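Local coordinates for protein-tyrosine-phosphatase (Shewanella sp., PDB 2Z72), which catalyses the removal of phosphate from phosphotyrosine as a cold-active phosphatase, probably through the two-zinc centre of its calcineurin-like phosphoesterase fold, at residues A[144-149]-A[196-201]; A[203-208]-A[281-286]. One frame throughout, in Å; residues are numbered along the deposited sequence. Where two conformers were deposited one is given.

Interaction 1 of 2, residues A[144-149]-A[196-201]. With ZN (zinc ion), chain C.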
loop_
_atom_site.group_PDB
_atom_site.type_symbol
_atom_site.label_atom_id
_atom_site.label_comp_id
_atom_site.label_asym_id
_atom_site.label_seq_id
_atom_site.Cartn_x
_atom_site.Cartn_y
_atom_site.Cartn_z
ATOM N N HIS A 144 6.135 5.564 0.223
ATOM C CA HIS A 144 5.164 5.665 -0.837
ATOM C C HIS A 144 4.184 4.516 -0.652
ATOM O O HIS A 144 4.458 3.380 -1.006
ATOM C CB HIS A 144 5.804 5.526 -2.222
ATOM C CG HIS A 144 6.903 6.494 -2.455
ATOM N ND1 HIS A 144 6.699 7.784 -2.945
ATOM C CD2 HIS A 144 8.242 6.345 -2.283
ATOM C CE1 HIS A 144 7.874 8.308 -3.045
ATOM N NE2 HIS A 144 8.861 7.499 -2.633
ATOM N N LEU A 145 3.011 4.835 -0.056
ATOM C CA LEU A 145 1.957 3.835 0.018
ATOM C C LEU A 145 1.093 4.027 -1.215
ATOM O O LEU A 145 0.464 5.084 -1.352
ATOM C CB LEU A 145 1.092 4.021 1.241
ATOM C CG LEU A 145 -0.119 3.084 1.335
ATOM C CD1 LEU A 145 0.277 1.610 1.236
ATOM C CD2 LEU A 145 -0.879 3.362 2.601
ATOM N N LEU A 146 1.094 3.061 -2.124
ATOM C CA LEU A 146 0.291 3.155 -3.316
ATOM C C LEU A 146 -1.044 2.471 -3.087
ATOM O O LEU A 146 -1.170 1.477 -2.341
ATOM C CB LEU A 146 0.939 2.532 -4.555
ATOM C CG LEU A 146 2.363 2.985 -4.816
ATOM C CD1 LEU A 146 2.873 2.352 -6.107
ATOM C CD2 LEU A 146 2.470 4.508 -4.875
ATOM N N MET A 147 -2.077 2.977 -3.751
ATOM C CA MET A 147 -3.393 2.330 -3.742
ATOM C C MET A 147 -3.429 1.077 -4.585
ATOM O O MET A 147 -3.044 1.080 -5.752
ATOM C CB MET A 147 -4.442 3.263 -4.310
ATOM C CG MET A 147 -4.667 4.547 -3.545
ATOM S SD MET A 147 -5.643 4.308 -2.014
ATOM C CE MET A 147 -7.276 4.247 -2.650
ATOM N N GLY A 148 -3.871 -0.019 -3.980
ATOM C CA GLY A 148 -4.136 -1.237 -4.705
ATOM C C GLY A 148 -5.566 -1.442 -4.990
ATOM O O GLY A 148 -6.447 -0.612 -4.646
ATOM N N ASN A 149 -5.920 -2.578 -5.620
ATOM C CA ASN A 149 -7.323 -2.808 -5.899
ATOM C C ASN A 149 -8.145 -2.967 -4.618
ATOM O O ASN A 149 -9.306 -2.516 -4.642
ATOM C CB ASN A 149 -7.557 -3.995 -6.868
ATOM C CG ASN A 149 -7.112 -5.319 -6.362
ATOM O OD1 ASN A 149 -5.992 -5.466 -5.878
ATOM N ND2 ASN A 149 -7.902 -6.367 -6.518
ATOM N N THR A 196 -1.169 6.179 -7.027
ATOM C CA THR A 196 -1.453 4.838 -7.522
ATOM C C THR A 196 -0.305 4.303 -8.358
ATOM O O THR A 196 0.013 3.122 -8.332
ATOM C CB THR A 196 -2.808 4.827 -8.234
ATOM O OG1 THR A 196 -3.802 5.358 -7.353
ATOM C CG2 THR A 196 -3.271 3.446 -8.631
ATOM N N ILE A 197 0.351 5.177 -9.162
ATOM C CA ILE A 197 1.462 4.812 -9.988
ATOM C C ILE A 197 2.589 5.803 -9.727
ATOM O O ILE A 197 2.348 7.015 -9.789
ATOM C CB ILE A 197 1.088 4.851 -11.497
ATOM C CG1 ILE A 197 -0.126 4.017 -11.821
ATOM C CG2 ILE A 197 2.277 4.390 -12.354
ATOM C CD1 ILE A 197 -0.928 4.493 -13.008
ATOM N N ILE A 198 3.809 5.334 -9.503
ATOM C CA ILE A 198 4.947 6.255 -9.336
ATOM C C ILE A 198 6.153 5.744 -10.108
ATOM O O ILE A 198 6.255 4.578 -10.485
ATOM C CB ILE A 198 5.299 6.499 -7.858
ATOM C CG1 ILE A 198 5.875 5.255 -7.170
ATOM C CG2 ILE A 198 4.122 7.074 -7.119
ATOM C CD1 ILE A 198 6.469 5.530 -5.804
ATOM N N LYS A 199 7.079 6.674 -10.333
ATOM C CA LYS A 199 8.360 6.401 -10.979
ATOM C C LYS A 199 9.462 6.886 -10.071
ATOM O O LYS A 199 9.438 8.029 -9.628
ATOM C CB LYS A 199 8.410 7.154 -12.321
ATOM C CG LYS A 199 9.642 6.839 -13.171
ATOM C CD LYS A 199 9.574 7.649 -14.522
ATOM C CE LYS A 199 10.838 7.588 -15.324
ATOM N NZ LYS A 199 10.653 8.518 -16.460
ATOM N N ILE A 200 10.389 6.015 -9.716
ATOM C CA ILE A 200 11.554 6.401 -8.955
ATOM C C ILE A 200 12.773 5.943 -9.761
ATOM O O ILE A 200 12.934 4.773 -10.070
ATOM C CB ILE A 200 11.602 5.787 -7.538
ATOM C CG1 ILE A 200 10.365 6.118 -6.737
ATOM C CG2 ILE A 200 12.886 6.201 -6.831
ATOM C CD1 ILE A 200 10.330 5.478 -5.352
ATOM N N ASN A 201 13.621 6.892 -10.124
ATOM C CA ASN A 201 14.820 6.577 -10.940
ATOM C C ASN A 201 14.306 5.927 -12.226
ATOM O O ASN A 201 13.430 6.502 -12.882
ATOM C CB ASN A 201 15.842 5.737 -10.168
ATOM C CG ASN A 201 16.212 6.349 -8.827
ATOM O OD1 ASN A 201 16.220 7.571 -8.655
ATOM N ND2 ASN A 201 16.605 5.443 -7.911
HETATM ZN ZN ZN C . -4.421 -6.797 -5.723
HETATM O O HOH W 1 -1.049 0.821 -7.594
HETATM O O HOH W 2 -4.246 -8.593 -4.953
#
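From His144 to Met147 the backbone runs nearly opposite to that from Thr196 to Ile200, at 152°, and their CA atoms come nearest at Leu146 and Thr196. No direct hydrogen bond joins them. This is face-to-face packing between the two sheets of the calcineurin-like phosphoesterase sandwich: strand 142-145 belongs to one, strand 197-200 to the other. Ile198 lays CD1 over one face of the His144 ring, 3.8 Å from its centroid and shifted toward the rim, a CH-pi contact. With CG1 between the backbone N and the carbonyl carbon (chi1 68°) and CD1 extended beyond it, the methyl reaches the ring. Ile200 meets the same ring tip to tip, with CD1 3.7 Å from His144 NE2. That nitrogen is hydrogen-bonded to His108 ND1, and Tyr67 meets the imidazole edge-to-face. Leu146 splits its two methyls: CD2 packs 3.8 Å from Ile198 CG2, while CD1 lies against Thr196 O. Past the strand the chain turns into the helix that starts after Gly148, and Asn149 OD1 binds zinc at 2.1 Å. Where the two backbones draw together, one water donates to both Met147 O, at 2.7 Å, and Thr196 O, at 2.6 Å.

Interaction 2 of 2, residues A[203-208]-A[281-286]. With ZN (zinc ion), chain C.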
loop_
_atom_site.group_PDB
_atom_site.type_symbol
_atom_site.label_atom_id
_atom_site.label_comp_id
_atom_site.label_asym_id
_atom_site.label_seq_id
_atom_site.Cartn_x
_atom_site.Cartn_y
_atom_site.Cartn_z
ATOM N N VAL A 203 12.670 3.076 -12.555
ATOM C CA VAL A 203 11.748 2.006 -12.185
ATOM C C VAL A 203 10.342 2.576 -12.030
ATOM O O VAL A 203 10.147 3.631 -11.401
ATOM C CB VAL A 203 12.194 1.321 -10.882
ATOM C CG1 VAL A 203 11.276 0.166 -10.542
ATOM C CG2 VAL A 203 13.641 0.872 -10.970
ATOM N N LEU A 204 9.372 1.883 -12.585
ATOM C CA LEU A 204 7.935 2.212 -12.439
ATOM C C LEU A 204 7.302 1.246 -11.452
ATOM O O LEU A 204 7.584 0.050 -11.526
ATOM C CB LEU A 204 7.245 2.129 -13.790
ATOM C CG LEU A 204 5.921 2.911 -13.966
ATOM C CD1 LEU A 204 6.170 4.404 -13.985
ATOM C CD2 LEU A 204 5.254 2.476 -15.265
ATOM N N TYR A 205 6.432 1.750 -10.585
ATOM C CA TYR A 205 5.814 0.969 -9.501
ATOM C C TYR A 205 4.301 1.177 -9.569
ATOM O O TYR A 205 3.806 2.300 -9.582
ATOM C CB TYR A 205 6.273 1.476 -8.153
ATOM C CG TYR A 205 7.736 1.367 -7.873
ATOM C CD1 TYR A 205 8.622 2.324 -8.334
ATOM C CD2 TYR A 205 8.244 0.306 -7.135
ATOM C CE1 TYR A 205 9.981 2.250 -8.089
ATOM C CE2 TYR A 205 9.600 0.214 -6.906
ATOM C CZ TYR A 205 10.494 1.197 -7.363
ATOM O OH TYR A 205 11.830 1.039 -7.118
ATOM N N MET A 206 3.547 0.078 -9.489
ATOM C CA MET A 206 2.108 0.117 -9.320
ATOM C C MET A 206 1.644 -1.276 -8.887
ATOM O O MET A 206 2.376 -2.244 -8.893
ATOM C CB MET A 206 1.432 0.596 -10.595
ATOM C CG MET A 206 1.250 -0.348 -11.771
ATOM S SD MET A 206 2.763 -0.994 -12.513
ATOM C CE MET A 206 3.587 0.566 -12.883
ATOM N N HIS A 207 0.355 -1.337 -8.520
ATOM C CA HIS A 207 -0.121 -2.575 -7.928
ATOM C C HIS A 207 -0.214 -3.740 -8.908
ATOM O O HIS A 207 0.304 -4.830 -8.616
ATOM C CB HIS A 207 -1.477 -2.296 -7.278
ATOM C CG HIS A 207 -2.002 -3.506 -6.576
ATOM N ND1 HIS A 207 -1.357 -4.015 -5.467
ATOM C CD2 HIS A 207 -3.051 -4.312 -6.804
ATOM C CE1 HIS A 207 -1.984 -5.094 -5.078
ATOM N NE2 HIS A 207 -3.061 -5.331 -5.855
ATOM N N GLY A 208 -0.881 -3.554 -10.030
ATOM C CA GLY A 208 -1.177 -4.617 -10.985
ATOM C C GLY A 208 -0.225 -4.662 -12.148
ATOM O O GLY A 208 0.523 -5.627 -12.367
ATOM N N HIS A 281 12.708 -1.192 -15.496
ATOM C CA HIS A 281 12.056 -2.194 -14.733
ATOM C C HIS A 281 10.672 -1.671 -14.327
ATOM O O HIS A 281 10.513 -0.473 -14.128
ATOM C CB HIS A 281 12.756 -2.598 -13.435
ATOM C CG HIS A 281 14.200 -2.885 -13.593
ATOM N ND1 HIS A 281 14.736 -4.072 -13.992
ATOM C CD2 HIS A 281 15.264 -2.028 -13.490
ATOM C CE1 HIS A 281 16.043 -3.960 -14.076
ATOM N NE2 HIS A 281 16.424 -2.711 -13.775
ATOM N N ILE A 282 9.767 -2.621 -14.129
ATOM C CA ILE A 282 8.449 -2.364 -13.557
ATOM C C ILE A 282 8.250 -3.307 -12.371
ATOM O O ILE A 282 8.513 -4.513 -12.521
ATOM C CB ILE A 282 7.302 -2.512 -14.572
ATOM C CG1 ILE A 282 7.545 -1.592 -15.774
ATOM C CG2 ILE A 282 5.938 -2.198 -13.965
ATOM C CD1 ILE A 282 6.595 -1.833 -16.944
ATOM N N VAL A 283 7.895 -2.758 -11.240
ATOM C CA VAL A 283 7.709 -3.490 -9.992
ATOM C C VAL A 283 6.214 -3.513 -9.686
ATOM O O VAL A 283 5.585 -2.430 -9.611
ATOM C CB VAL A 283 8.493 -2.792 -8.900
ATOM C CG1 VAL A 283 8.151 -3.404 -7.502
ATOM C CG2 VAL A 283 9.964 -2.939 -9.126
ATOM N N VAL A 284 5.674 -4.714 -9.521
ATOM C CA VAL A 284 4.245 -4.873 -9.315
ATOM C C VAL A 284 3.953 -5.877 -8.184
ATOM O O VAL A 284 4.775 -6.770 -7.897
ATOM C CB VAL A 284 3.527 -5.381 -10.578
ATOM C CG1 VAL A 284 3.748 -4.404 -11.709
ATOM C CG2 VAL A 284 4.012 -6.773 -11.002
ATOM N N GLY A 285 2.801 -5.696 -7.599
ATOM C CA GLY A 285 2.263 -6.652 -6.623
ATOM C C GLY A 285 1.140 -7.447 -7.245
ATOM O O GLY A 285 1.290 -7.925 -8.408
ATOM N N HIS A 286 0.026 -7.601 -6.526
ATOM C CA HIS A 286 -1.282 -8.052 -6.919
ATOM C C HIS A 286 -1.411 -9.527 -7.239
ATOM O O HIS A 286 -2.412 -10.130 -6.850
ATOM C CB HIS A 286 -1.826 -7.214 -8.099
ATOM C CG HIS A 286 -3.222 -7.469 -8.534
ATOM N ND1 HIS A 286 -4.349 -7.359 -7.779
ATOM C CD2 HIS A 286 -3.676 -7.799 -9.780
ATOM C CE1 HIS A 286 -5.372 -7.647 -8.549
ATOM N NE2 HIS A 286 -5.025 -7.921 -9.793
HETATM ZN ZN ZN C . -4.421 -6.797 -5.723
HETATM O O HOH W 3 -0.051 -8.078 -10.953
HETATM O O HOH W 2 -4.246 -8.593 -4.953
#
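His207 NE2 and His286 ND1 lie only 3.1 Å apart without a hydrogen bond, because both bind the same zinc ion. The two histidines use different nitrogens, and their ring planes stand at 63°. His286 CB sits over one face of the His207 ring, 3.5 Å from its centroid and offset toward the rim. Thr112 O accepts a hydrogen bond from His207 ND1, which fixes the rotation of that ring. Asp114, Asn149 and a water complete the five ligands. The strands that lead to these histidines, 203-206 and 281-284, run parallel, with axes 20° apart. Three near-straight bonds join them: Leu204 N to His281 O, Val283 N to Leu204 O at 2.8 Å, and Met206 N to Val283 O. Tyr205 and Val283 lie side by side on one face, Tyr205 CD2 being 3.6 Å from Val283 CB. An alanine in place of Tyr205 would remove the ring and would probably leave a gap between Val283 and the other sheet, where Val73, Ala75 and Leu318 pack on it. On the opposite face Met206, in one of its two conformers, brings SD against Val284 CG1 and Ile282 CG2. Parallel neighbouring strands, each leading at its C-terminal end to a metal-binding histidine, are characteristic of the calcineurin-like metallophosphoesterase site.

Interaction 1 closes before interaction 2 opens along the chain, and their centres lie 8 Å apart. All four segments belong to the calcineurin-like phosphoesterase region. Interaction 1 packs two beta-sheets face to face; interaction 2 pairs two strands within a single sheet. Strand 197-200 lies next to 203-206 in that same sheet, antiparallel to it, with a probable hydrogen bond between Ile198 O and Tyr205 N at 2.8 Å. Both contacts also meet on one zinc ion. Residues 144-149 bring its asparagine, and 203-208 and 281-286 bring its histidines. Both halves of the sandwich thus converge on the metal site of the phosphatase.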